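Local coordinates for protein dihydroorotase (Agrobacterium tumefaciens, PDB 2OGJ) that deacetylates acetyl-(R)-mandelate in vitro, acting as an esterase with a binuclear zinc centre in an amidohydrolase TIM barrel, at residues Ala109-Phe114 with Ala131-Ser137; Ala347-Asp353 with Pro377-Gly383. All coordinates share one frame; numbering follows the deposited sequence.

Interaction 1: Ala109-Phe114 with Ala131-Ser137; sequences AGEANF and AFLNLGS
G110 and S137 lie side by side where two loops of the TIM barrel run together: the one that follows strand 100-106 and the one that follows strand 128-132. These strands are parallel neighbours joined through helix 114-122, a beta-alpha-beta crossover, so the contact ties the exits of both strands to each other. The dense part runs from this pair to L133. G110 CA makes CA-H...O contacts with S137 O, at 3.3 Å, and with G136 O. L133 CG stands anti to the backbone N (chi1 -168°), and CD1 reaches the G110 carbonyl, 3.3 Å from O. The same methyl lies obliquely against F114, 3.9 Å from CD1 of the ring, while A131 CB comes in at the ring edge, 3.8 Å from CE1. I171 packs on F114 and L133, and C163 on F114. Here too the loops share a backbone bond, N134 N to A109 O at 3.1 Å. A water bridges A109 N and F132 O.

Toward E111 the contact becomes polar, and E111 is partly exposed, at the border with a second subunit. There E111 folds over at chi2, and S137 OG donates to OE2 at 2.7 Å, on the anti side of the carboxylate. OE2 is also salt-bridged to R145 of the second subunit, while D154 O lies at S137 OG and competes for its single proton, so this corner links loop, loop and neighbour.

The N134 side chain lies about 9 Å from a zinc ion. G107 O and E148 OE1 hold its ND2, while OD1 closes an Asx turn by accepting from G136 N at 2.8 Å.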
ATOM      1  N   ALA A 109     -18.651  10.152 -14.276  1.00 33.63           N
ATOM      2  CA  ALA A 109     -19.260   9.905 -12.983  1.00 35.64           C
ATOM      3  C   ALA A 109     -19.243   8.412 -12.639  1.00 36.48           C
ATOM      4  O   ALA A 109     -19.270   7.567 -13.535  1.00 34.77           O
ATOM      5  CB  ALA A 109     -20.695  10.416 -12.964  1.00 35.89           C
ATOM      6  N   GLY A 110     -19.183   8.114 -11.338  1.00 36.25           N
ATOM      7  CA  GLY A 110     -19.206   6.740 -10.862  1.00 38.34           C
ATOM      8  C   GLY A 110     -20.532   6.548 -10.146  1.00 40.02           C
ATOM      9  O   GLY A 110     -21.469   7.300 -10.387  1.00 41.73           O
ATOM     10  N   GLU A 111     -20.659   5.562  -9.275  1.00 40.35           N
ATOM     11  CA  GLU A 111     -21.933   5.431  -8.592  1.00 41.23           C
ATOM     12  C   GLU A 111     -22.101   6.540  -7.552  1.00 39.95           C
ATOM     13  O   GLU A 111     -23.214   6.933  -7.238  1.00 39.29           O
ATOM     14  CB  GLU A 111     -22.086   4.033  -7.954  1.00 40.35           C
ATOM     15  CG  GLU A 111     -20.921   3.526  -7.100  1.00 41.28           C
ATOM     16  CD  GLU A 111     -20.802   4.221  -5.742  1.00 41.61           C
ATOM     17  OE1 GLU A 111     -21.849   4.489  -5.112  1.00 42.33           O
ATOM     18  OE2 GLU A 111     -19.660   4.481  -5.293  1.00 40.83           O
ATOM     19  N   ALA A 112     -20.992   7.065  -7.045  1.00 40.92           N
ATOM     20  CA  ALA A 112     -21.034   8.120  -6.036  1.00 42.62           C
ATOM     21  C   ALA A 112     -21.856   9.365  -6.433  1.00 42.15           C
ATOM     22  O   ALA A 112     -22.779   9.755  -5.710  1.00 42.62           O
ATOM     23  CB  ALA A 112     -19.601   8.535  -5.637  1.00 42.06           C
ATOM     24  N   ASN A 113     -21.527  10.002  -7.554  1.00 40.59           N
ATOM     25  CA  ASN A 113     -22.289  11.184  -7.941  1.00 38.20           C
ATOM     26  C   ASN A 113     -23.009  11.131  -9.274  1.00 37.19           C
ATOM     27  O   ASN A 113     -23.117  12.149  -9.943  1.00 36.33           O
ATOM     28  CB  ASN A 113     -21.426  12.464  -7.874  1.00 37.31           C
ATOM     29  CG  ASN A 113     -20.291  12.495  -8.891  1.00 37.06           C
ATOM     30  OD1 ASN A 113     -20.157  11.617  -9.749  1.00 38.53           O
ATOM     31  ND2 ASN A 113     -19.464  13.530  -8.797  1.00 35.29           N
ATOM     32  N   PHE A 114     -23.531   9.969  -9.658  1.00 36.48           N
ATOM     33  CA  PHE A 114     -24.248   9.894 -10.919  1.00 35.40           C
ATOM     34  C   PHE A 114     -25.584  10.631 -10.826  1.00 34.61           C
ATOM     35  O   PHE A 114     -26.044  11.215 -11.808  1.00 33.59           O
ATOM     36  CB  PHE A 114     -24.511   8.444 -11.356  1.00 33.94           C
ATOM     37  CG  PHE A 114     -25.221   8.344 -12.689  1.00 32.22           C
ATOM     38  CD1 PHE A 114     -24.500   8.386 -13.884  1.00 33.35           C
ATOM     39  CD2 PHE A 114     -26.615   8.302 -12.750  1.00 30.86           C
ATOM     40  CE1 PHE A 114     -25.157   8.393 -15.128  1.00 34.24           C
ATOM     41  CE2 PHE A 114     -27.290   8.311 -13.979  1.00 33.13           C
ATOM     42  CZ  PHE A 114     -26.563   8.357 -15.179  1.00 33.73           C
ATOM     43  N   ALA A 131     -24.865   7.753 -20.551  1.00 38.32           N
ATOM     44  CA  ALA A 131     -23.577   7.690 -19.901  1.00 37.63           C
ATOM     45  C   ALA A 131     -23.085   6.282 -19.615  1.00 37.94           C
ATOM     46  O   ALA A 131     -23.865   5.357 -19.372  1.00 37.08           O
ATOM     47  CB  ALA A 131     -23.632   8.479 -18.594  1.00 37.27           C
ATOM     48  N   PHE A 132     -21.771   6.135 -19.662  1.00 38.82           N
ATOM     49  CA  PHE A 132     -21.126   4.884 -19.318  1.00 39.39           C
ATOM     50  C   PHE A 132     -20.779   5.138 -17.854  1.00 37.26           C
ATOM     51  O   PHE A 132     -20.205   6.176 -17.529  1.00 36.14           O
ATOM     52  CB  PHE A 132     -19.834   4.685 -20.120  1.00 42.56           C
ATOM     53  CG  PHE A 132     -20.044   4.161 -21.521  1.00 45.92           C
ATOM     54  CD1 PHE A 132     -20.197   2.799 -21.757  1.00 46.39           C
ATOM     55  CD2 PHE A 132     -20.055   5.039 -22.610  1.00 47.12           C
ATOM     56  CE1 PHE A 132     -20.354   2.320 -23.068  1.00 49.36           C
ATOM     57  CE2 PHE A 132     -20.212   4.572 -23.930  1.00 47.56           C
ATOM     58  CZ  PHE A 132     -20.361   3.219 -24.161  1.00 48.00           C
ATOM     59  N   LEU A 133     -21.160   4.230 -16.966  1.00 37.43           N
ATOM     60  CA  LEU A 133     -20.842   4.400 -15.559  1.00 38.13           C
ATOM     61  C   LEU A 133     -19.418   3.898 -15.336  1.00 39.51           C
ATOM     62  O   LEU A 133     -19.043   2.810 -15.770  1.00 39.80           O
ATOM     63  CB  LEU A 133     -21.814   3.612 -14.687  1.00 38.57           C
ATOM     64  CG  LEU A 133     -21.789   3.905 -13.177  1.00 39.73           C
ATOM     65  CD1 LEU A 133     -22.173   5.353 -12.940  1.00 36.19           C
ATOM     66  CD2 LEU A 133     -22.751   2.945 -12.438  1.00 38.08           C
ATOM     67  N   ASN A 134     -18.613   4.708 -14.666  1.00 40.08           N
ATOM     68  CA  ASN A 134     -17.241   4.328 -14.386  1.00 39.69           C
ATOM     69  C   ASN A 134     -17.242   3.207 -13.350  1.00 39.80           C
ATOM     70  O   ASN A 134     -18.064   3.204 -12.440  1.00 38.46           O
ATOM     71  CB  ASN A 134     -16.454   5.527 -13.863  1.00 38.84           C
ATOM     72  CG  ASN A 134     -14.963   5.338 -13.993  1.00 37.70           C
ATOM     73  OD1 ASN A 134     -14.410   4.328 -13.574  1.00 41.49           O
ATOM     74  ND2 ASN A 134     -14.301   6.317 -14.577  1.00 38.48           N
ATOM     75  N   LEU A 135     -16.325   2.253 -13.518  1.00 41.25           N
ATOM     76  CA  LEU A 135     -16.185   1.112 -12.618  1.00 41.00           C
ATOM     77  C   LEU A 135     -15.763   1.673 -11.263  1.00 41.16           C
ATOM     78  O   LEU A 135     -16.142   1.146 -10.211  1.00 42.40           O
ATOM     79  CB  LEU A 135     -15.112   0.153 -13.146  1.00 39.88           C
ATOM     80  CG  LEU A 135     -15.149  -1.330 -12.784  1.00 39.07           C
ATOM     81  CD1 LEU A 135     -13.743  -1.823 -12.625  1.00 36.86           C
ATOM     82  CD2 LEU A 135     -15.898  -1.551 -11.513  1.00 39.20           C
ATOM     83  N   GLY A 136     -14.976   2.743 -11.310  1.00 40.22           N
ATOM     84  CA  GLY A 136     -14.518   3.399 -10.098  1.00 42.73           C
ATOM     85  C   GLY A 136     -15.611   4.294  -9.525  1.00 43.74           C
ATOM     86  O   GLY A 136     -16.365   4.902 -10.272  1.00 45.76           O
ATOM     87  N   SER A 137     -15.702   4.381  -8.203  1.00 43.77           N
ATOM     88  CA  SER A 137     -16.733   5.172  -7.544  1.00 41.66           C
ATOM     89  C   SER A 137     -16.650   6.693  -7.735  1.00 40.00           C
ATOM     90  O   SER A 137     -17.643   7.343  -8.056  1.00 38.87           O
ATOM     91  CB  SER A 137     -16.737   4.854  -6.046  1.00 41.07           C
ATOM     92  OG  SER A 137     -17.190   3.540  -5.801  1.00 43.83           O
TER
HETATM   93  O   HOH W   1     -20.553   8.821 -16.521  1.00 33.80           O

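Interaction 2: Ala347-Asp353 with Pro377-Gly383; sequences ADFTVFD and PRYAVIG
V351 O is gripped by two backbone donors, R378 N at 2.6 Å and Y379 N at 3.1 Å. This is a classic beta bulge in the antiparallel hairpin of strands 348-362 and 368-382: R378 and Y379 together face V351, and the register moves by one residue, so that F352 pairs with P377. V351 returns the contact through its own N, bonded to Y379 O at 2.6 Å. At the other end, G383 N closes the pairing on A347 O.

Side chains of V351 and Y379 stand alongside each other on one face of the sheet, their CB atoms 4.0 Å apart, with V351 CB at the edge of the tyrosine ring, which R61 meets in a cation-pi contact. On the reverse face F352 CB rests 3.8 Å from P377 CA, but CG, set between the backbone N and the carbonyl carbon (chi1 67°), leads the ring away from P377, to W73. T350 OG1 bonds to G99 O, and D353 OD1 accepts from A67 N.

Past the bulge, D353 and R378 form a salt bridge. The carboxylate and guanidinium planes are close to perpendicular (84°), and D353 OD2 uses its anti lone pair to take R378 NE at 3.0 Å.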
ATOM      1  N   ALA A 347     -38.478  14.174 -35.320  1.00 53.43           N
ATOM      2  CA  ALA A 347     -37.375  14.721 -36.103  1.00 52.50           C
ATOM      3  C   ALA A 347     -36.124  14.785 -35.247  1.00 53.39           C
ATOM      4  O   ALA A 347     -36.142  15.324 -34.136  1.00 55.50           O
ATOM      5  CB  ALA A 347     -37.729  16.095 -36.612  1.00 50.64           C
ATOM      6  N   ASP A 348     -35.039  14.221 -35.757  1.00 52.50           N
ATOM      7  CA  ASP A 348     -33.778  14.210 -35.029  1.00 51.41           C
ATOM      8  C   ASP A 348     -32.657  14.143 -36.061  1.00 50.33           C
ATOM      9  O   ASP A 348     -32.033  13.095 -36.259  1.00 49.88           O
ATOM     10  CB  ASP A 348     -33.748  12.998 -34.086  1.00 51.65           C
ATOM     11  CG  ASP A 348     -32.570  13.031 -33.131  1.00 51.62           C
ATOM     12  OD1 ASP A 348     -32.489  12.185 -32.211  1.00 53.16           O
ATOM     13  OD2 ASP A 348     -31.711  13.911 -33.314  1.00 50.78           O
ATOM     14  N   PHE A 349     -32.410  15.271 -36.725  1.00 48.51           N
ATOM     15  CA  PHE A 349     -31.392  15.329 -37.778  1.00 46.07           C
ATOM     16  C   PHE A 349     -30.159  16.180 -37.477  1.00 44.15           C
ATOM     17  O   PHE A 349     -30.003  16.746 -36.408  1.00 43.08           O
ATOM     18  CB  PHE A 349     -32.016  15.855 -39.077  1.00 45.96           C
ATOM     19  CG  PHE A 349     -33.353  15.268 -39.397  1.00 44.22           C
ATOM     20  CD1 PHE A 349     -34.461  16.091 -39.482  1.00 47.28           C
ATOM     21  CD2 PHE A 349     -33.510  13.907 -39.610  1.00 43.44           C
ATOM     22  CE1 PHE A 349     -35.714  15.578 -39.774  1.00 47.67           C
ATOM     23  CE2 PHE A 349     -34.759  13.370 -39.904  1.00 44.75           C
ATOM     24  CZ  PHE A 349     -35.863  14.202 -39.989  1.00 46.71           C
ATOM     25  N   THR A 350     -29.272  16.237 -38.453  1.00 43.67           N
ATOM     26  CA  THR A 350     -28.063  17.032 -38.373  1.00 44.17           C
ATOM     27  C   THR A 350     -27.745  17.358 -39.825  1.00 43.53           C
ATOM     28  O   THR A 350     -27.418  16.488 -40.636  1.00 43.34           O
ATOM     29  CB  THR A 350     -26.872  16.279 -37.689  1.00 44.53           C
ATOM     30  OG1 THR A 350     -25.651  17.004 -37.908  1.00 43.72           O
ATOM     31  CG2 THR A 350     -26.735  14.872 -38.234  1.00 46.63           C
ATOM     32  N   VAL A 351     -27.900  18.631 -40.148  1.00 42.64           N
ATOM     33  CA  VAL A 351     -27.663  19.132 -41.480  1.00 40.75           C
ATOM     34  C   VAL A 351     -26.207  19.586 -41.580  1.00 41.14           C
ATOM     35  O   VAL A 351     -25.751  20.400 -40.776  1.00 39.78           O
ATOM     36  CB  VAL A 351     -28.618  20.287 -41.749  1.00 38.77           C
ATOM     37  CG1 VAL A 351     -28.411  20.834 -43.143  1.00 38.68           C
ATOM     38  CG2 VAL A 351     -30.041  19.790 -41.551  1.00 35.32           C
ATOM     39  N   PHE A 352     -25.487  19.053 -42.570  1.00 41.38           N
ATOM     40  CA  PHE A 352     -24.074  19.371 -42.752  1.00 42.36           C
ATOM     41  C   PHE A 352     -23.659  19.313 -44.199  1.00 43.87           C
ATOM     42  O   PHE A 352     -24.289  18.638 -45.016  1.00 44.37           O
ATOM     43  CB  PHE A 352     -23.206  18.377 -41.981  1.00 39.70           C
ATOM     44  CG  PHE A 352     -23.275  16.965 -42.522  1.00 37.38           C
ATOM     45  CD1 PHE A 352     -22.273  16.472 -43.371  1.00 33.59           C
ATOM     46  CD2 PHE A 352     -24.325  16.121 -42.152  1.00 35.98           C
ATOM     47  CE1 PHE A 352     -22.309  15.155 -43.836  1.00 34.44           C
ATOM     48  CE2 PHE A 352     -24.374  14.803 -42.609  1.00 33.42           C
ATOM     49  CZ  PHE A 352     -23.362  14.315 -43.452  1.00 34.93           C
ATOM     50  N   ASP A 353     -22.575  20.019 -44.494  1.00 45.69           N
ATOM     51  CA  ASP A 353     -22.015  20.040 -45.825  1.00 48.34           C
ATOM     52  C   ASP A 353     -20.641  19.388 -45.787  1.00 49.59           C
ATOM     53  O   ASP A 353     -20.068  19.182 -44.720  1.00 48.63           O
ATOM     54  CB  ASP A 353     -21.891  21.473 -46.320  1.00 48.84           C
ATOM     55  CG  ASP A 353     -23.162  21.965 -46.984  1.00 50.83           C
ATOM     56  OD1 ASP A 353     -23.643  21.253 -47.896  1.00 50.22           O
ATOM     57  OD2 ASP A 353     -23.673  23.055 -46.603  1.00 49.83           O
ATOM     58  N   PRO A 377     -21.056  21.104 -39.975  1.00 48.86           N
ATOM     59  CA  PRO A 377     -22.449  21.118 -39.525  1.00 46.99           C
ATOM     60  C   PRO A 377     -23.106  22.481 -39.686  1.00 45.46           C
ATOM     61  O   PRO A 377     -22.481  23.509 -39.455  1.00 45.41           O
ATOM     62  CB  PRO A 377     -22.351  20.666 -38.066  1.00 46.92           C
ATOM     63  CG  PRO A 377     -20.994  21.067 -37.653  1.00 47.05           C
ATOM     64  CD  PRO A 377     -20.155  20.747 -38.863  1.00 47.74           C
ATOM     65  N   ARG A 378     -24.372  22.459 -40.100  1.00 46.78           N
ATOM     66  CA  ARG A 378     -25.197  23.657 -40.331  1.00 44.35           C
ATOM     67  C   ARG A 378     -26.326  23.768 -39.321  1.00 43.18           C
ATOM     68  O   ARG A 378     -26.465  24.785 -38.632  1.00 44.39           O
ATOM     69  CB  ARG A 378     -25.721  23.630 -41.752  1.00 43.12           C
ATOM     70  CG  ARG A 378     -24.941  24.517 -42.691  1.00 42.35           C
ATOM     71  CD  ARG A 378     -23.502  24.093 -42.784  1.00 41.52           C
ATOM     72  NE  ARG A 378     -22.927  24.533 -44.052  1.00 44.15           N
ATOM     73  CZ  ARG A 378     -21.798  25.221 -44.190  1.00 44.67           C
ATOM     74  NH1 ARG A 378     -21.082  25.576 -43.135  1.00 45.13           N
ATOM     75  NH2 ARG A 378     -21.386  25.552 -45.402  1.00 47.02           N
ATOM     76  N   TYR A 379     -27.107  22.731 -39.212  1.00 44.23           N
ATOM     77  CA  TYR A 379     -28.190  22.752 -38.252  1.00 44.82           C
ATOM     78  C   TYR A 379     -28.385  21.440 -37.623  1.00 44.14           C
ATOM     79  O   TYR A 379     -28.274  20.392 -38.269  1.00 42.22           O
ATOM     80  CB  TYR A 379     -29.554  22.988 -38.884  1.00 44.75           C
ATOM     81  CG  TYR A 379     -29.622  24.262 -39.682  1.00 47.09           C
ATOM     82  CD1 TYR A 379     -29.194  24.313 -41.001  1.00 46.06           C
ATOM     83  CD2 TYR A 379     -30.131  25.403 -39.093  1.00 47.96           C
ATOM     84  CE1 TYR A 379     -29.271  25.463 -41.724  1.00 47.10           C
ATOM     85  CE2 TYR A 379     -30.206  26.588 -39.813  1.00 47.06           C
ATOM     86  CZ  TYR A 379     -29.770  26.612 -41.133  1.00 48.15           C
ATOM     87  OH  TYR A 379     -29.827  27.793 -41.863  1.00 49.13           O
ATOM     88  N   ALA A 380     -28.684  21.558 -36.350  1.00 44.88           N
ATOM     89  CA  ALA A 380     -29.061  20.418 -35.589  1.00 46.35           C
ATOM     90  C   ALA A 380     -30.476  20.688 -35.188  1.00 46.17           C
ATOM     91  O   ALA A 380     -30.764  21.632 -34.454  1.00 48.63           O
ATOM     92  CB  ALA A 380     -28.195  20.220 -34.360  1.00 45.68           C
ATOM     93  N   VAL A 381     -31.380  19.834 -35.663  1.00 43.49           N
ATOM     94  CA  VAL A 381     -32.806  19.927 -35.476  1.00 43.43           C
ATOM     95  C   VAL A 381     -33.318  18.818 -34.607  1.00 43.03           C
ATOM     96  O   VAL A 381     -33.380  17.665 -35.023  1.00 41.36           O
ATOM     97  CB  VAL A 381     -33.506  19.818 -36.847  1.00 41.51           C
ATOM     98  CG1 VAL A 381     -34.946  20.258 -36.763  1.00 38.25           C
ATOM     99  CG2 VAL A 381     -32.775  20.654 -37.880  1.00 39.91           C
ATOM    100  N   ILE A 382     -33.700  19.157 -33.415  1.00 43.06           N
ATOM    101  CA  ILE A 382     -34.241  18.205 -32.468  1.00 44.49           C
ATOM    102  C   ILE A 382     -35.723  18.488 -32.292  1.00 45.20           C
ATOM    103  O   ILE A 382     -36.107  19.451 -31.624  1.00 44.95           O
ATOM    104  CB  ILE A 382     -33.518  18.355 -31.112  1.00 45.62           C
ATOM    105  CG1 ILE A 382     -32.006  18.203 -31.301  1.00 44.92           C
ATOM    106  CG2 ILE A 382     -34.045  17.342 -30.094  1.00 43.70           C
ATOM    107  CD1 ILE A 382     -31.190  18.588 -30.089  1.00 43.74           C
ATOM    108  N   GLY A 383     -36.549  17.643 -32.897  1.00 45.72           N
ATOM    109  CA  GLY A 383     -37.973  17.868 -32.848  1.00 46.09           C
ATOM    110  C   GLY A 383     -38.226  19.139 -33.638  1.00 47.98           C
ATOM    111  O   GLY A 383     -37.699  19.310 -34.745  1.00 47.21           O
TER

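Overall arrangement
Both segments of interaction 1 come earlier in the chain than either of interaction 2, and the chain's centre falls between the two contacts, whose centres are about 30 Å apart and nearest atoms about 15 Å apart. They never touch, yet one branched sheet reaches both: strand 68-75 pairs in parallel with strand 100-106, which leads into loop 109-114, and antiparallel with strand 348-362, which carries 347-353. Interaction 1 thus belongs to the barrel, near the zinc site and against a second subunit. Interaction 2 lies in the hairpin away from the annotated sites, where A347 and F349 pack on strand 36-40, joining the hairpin to the small N-terminal sheet.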